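Local atomic coordinates of shikimate dehydrogenase (NADP(+)) (Listeria monocytogenes, PDB entry 3TNL), a protein that probably catalyses the reversible NADPH-linked reduction of 3-dehydroshikimate to shikimate, the fourth step of the seven-step pathway to chorismate. Residues Arg92-Ser97 with Asn122-Asp127. Residues are numbered along the deposited sequence; the frame is centred on the assembly and turned at random.
Sequences RGWNVS and NTVVND
Strands 93-96 and 123-127 pair antiparallel within the mixed sheet of the substrate-binding domain, and Trp94 and Val124 form their hydrogen-bonded pair. Val124 N donates to Trp94 O at 2.8 Å. Trp94 N returns a bond to Val124 O, which also accepts from Trp300 NE1 of helix 286-301. On this face Val124 packs alongside Trp94, its CB against one face of the indole and its CG1 in CH-pi contact, 3.8 Å from the six-membered ring centroid. With chi1 at 56°, the indole CG sits between the backbone N and carbonyl carbon, and the ring lies back over the valine. Trp94 NE1 is buried without a polar partner.

The opposite face carries the side chains of Asn95, Thr123 and Val125, which touch helix 286-301. At the shikimate end, Asn122 O takes two donors from opposite faces of its carbonyl plane: Val96 N at 2.8 Å and Asn95 ND2 at 2.9 Å. Asn95 OD1 bonds Tyr69 OH, so both ends of the amide have partners limiting its rotation. Asn122 and Thr123 form a classic beta bulge opposite His134. Asn122, and Ser97 just past the strand, are inferred to bind shikimate, consistent with the site lying at this end.

At the far end, Val125 CG2 sits over the centre of the Arg92 guanidinium, 3.4 Å from CZ. Arg92 NH2 bonds Asn126 O and makes a salt bridge to Asp127 OD1 at 2.9 Å, with the guanidinium and carboxylate planes 87° apart. A water links Arg92 NH1 to the same Asp127 OD1, while Arg92 NE donates to Trp300 O.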
loop_
_atom_site.group_PDB
_atom_site.type_symbol
_atom_site.label_atom_id
_atom_site.label_comp_id
_atom_site.label_asym_id
_atom_site.label_seq_id
_atom_site.Cartn_x
_atom_site.Cartn_y
_atom_site.Cartn_z
ATOM N N ARG B 92 -6.227 -1.306 -7.310
ATOM C CA ARG B 92 -7.507 -0.939 -7.929
ATOM C C ARG B 92 -7.520 0.524 -8.411
ATOM O O ARG B 92 -8.188 0.865 -9.396
ATOM C CB ARG B 92 -8.607 -1.122 -6.903
ATOM C CG ARG B 92 -9.984 -0.624 -7.335
ATOM C CD ARG B 92 -10.485 -1.245 -8.638
ATOM N NE ARG B 92 -11.815 -0.763 -8.946
ATOM C CZ ARG B 92 -12.413 -0.918 -10.125
ATOM N NH1 ARG B 92 -13.623 -0.416 -10.308
ATOM N NH2 ARG B 92 -11.814 -1.543 -11.139
ATOM N N GLY B 93 -6.793 1.402 -7.730
ATOM C CA GLY B 93 -6.762 2.797 -8.100
ATOM C C GLY B 93 -5.958 3.655 -7.157
ATOM O O GLY B 93 -5.379 3.151 -6.196
ATOM N N TRP B 94 -5.893 4.942 -7.474
ATOM C CA TRP B 94 -5.175 5.911 -6.678
ATOM C C TRP B 94 -5.556 7.325 -7.095
ATOM O O TRP B 94 -6.101 7.539 -8.200
ATOM C CB TRP B 94 -3.655 5.743 -6.843
ATOM C CG TRP B 94 -3.077 5.803 -8.232
ATOM C CD1 TRP B 94 -2.556 6.885 -8.830
ATOM C CD2 TRP B 94 -2.880 4.706 -9.143
ATOM N NE1 TRP B 94 -2.056 6.563 -10.074
ATOM C CE2 TRP B 94 -2.242 5.225 -10.279
ATOM C CE3 TRP B 94 -3.189 3.334 -9.108
ATOM C CZ2 TRP B 94 -1.903 4.436 -11.364
ATOM C CZ3 TRP B 94 -2.865 2.566 -10.199
ATOM C CH2 TRP B 94 -2.224 3.125 -11.312
ATOM N N ASN B 95 -5.353 8.256 -6.168
ATOM C CA ASN B 95 -5.446 9.675 -6.461
ATOM C C ASN B 95 -4.051 10.190 -6.860
ATOM O O ASN B 95 -3.010 9.607 -6.505
ATOM C CB ASN B 95 -5.951 10.486 -5.288
ATOM C CG ASN B 95 -7.454 10.490 -5.147
ATOM O OD1 ASN B 95 -7.941 10.390 -4.030
ATOM N ND2 ASN B 95 -8.193 10.663 -6.253
ATOM N N VAL B 96 -4.074 11.302 -7.575
ATOM C CA VAL B 96 -2.864 11.964 -8.067
ATOM C C VAL B 96 -2.956 13.431 -7.708
ATOM O O VAL B 96 -3.992 14.055 -7.920
ATOM C CB VAL B 96 -2.722 11.841 -9.612
ATOM C CG1 VAL B 96 -1.359 12.412 -10.085
ATOM C CG2 VAL B 96 -2.888 10.389 -10.051
ATOM N N SER B 97 -1.873 14.003 -7.190
ATOM C CA SER B 97 -1.871 15.455 -6.925
ATOM C C SER B 97 -0.560 16.061 -7.408
ATOM O O SER B 97 0.234 15.377 -8.065
ATOM C CB SER B 97 -2.243 15.786 -5.479
ATOM O OG SER B 97 -2.570 17.181 -5.371
ATOM N N ASN B 122 -6.664 13.405 -11.678
ATOM C CA ASN B 122 -6.467 13.311 -10.237
ATOM C C ASN B 122 -6.904 11.955 -9.668
ATOM O O ASN B 122 -6.702 11.698 -8.481
ATOM C CB ASN B 122 -7.138 14.459 -9.463
ATOM C CG ASN B 122 -8.614 14.285 -9.310
ATOM O OD1 ASN B 122 -9.259 13.485 -10.019
ATOM N ND2 ASN B 122 -9.187 15.018 -8.349
ATOM N N THR B 123 -7.468 11.084 -10.507
ATOM C CA THR B 123 -8.011 9.795 -10.083
ATOM C C THR B 123 -7.773 8.738 -11.163
ATOM O O THR B 123 -8.114 8.946 -12.307
ATOM C CB THR B 123 -9.517 9.926 -9.862
ATOM O OG1 THR B 123 -9.780 10.890 -8.816
ATOM C CG2 THR B 123 -10.161 8.594 -9.499
ATOM N N VAL B 124 -7.187 7.605 -10.783
ATOM C CA VAL B 124 -6.941 6.516 -11.688
ATOM C C VAL B 124 -7.642 5.267 -11.189
ATOM O O VAL B 124 -7.722 5.032 -9.978
ATOM C CB VAL B 124 -5.414 6.214 -11.813
ATOM C CG1 VAL B 124 -5.150 5.022 -12.760
ATOM C CG2 VAL B 124 -4.646 7.456 -12.344
ATOM N N VAL B 125 -8.164 4.477 -12.128
ATOM C CA VAL B 125 -8.787 3.181 -11.811
ATOM C C VAL B 125 -8.217 2.147 -12.771
ATOM O O VAL B 125 -7.901 2.457 -13.919
ATOM C CB VAL B 125 -10.338 3.232 -11.835
ATOM C CG1 VAL B 125 -10.864 3.597 -13.232
ATOM C CG2 VAL B 125 -10.947 1.923 -11.383
ATOM N N ASN B 126 -8.037 0.940 -12.248
ATOM C CA ASN B 126 -7.468 -0.188 -12.962
ATOM C C ASN B 126 -8.518 -1.278 -13.191
ATOM O O ASN B 126 -9.116 -1.757 -12.212
ATOM C CB ASN B 126 -6.357 -0.748 -12.097
ATOM C CG ASN B 126 -5.551 -1.835 -12.789
ATOM O OD1 ASN B 126 -5.957 -2.385 -13.789
ATOM N ND2 ASN B 126 -4.427 -2.204 -12.177
ATOM N N ASP B 127 -8.821 -1.603 -14.448
ATOM C CA ASP B 127 -9.741 -2.700 -14.783
ATOM C C ASP B 127 -9.010 -3.686 -15.674
ATOM O O ASP B 127 -8.644 -3.342 -16.794
ATOM C CB ASP B 127 -10.966 -2.177 -15.526
ATOM C CG ASP B 127 -11.825 -1.321 -14.673
ATOM O OD1 ASP B 127 -12.642 -1.858 -13.892
ATOM O OD2 ASP B 127 -11.703 -0.093 -14.793
HETATM O O HOH W 1 -15.043 -0.890 -12.819
#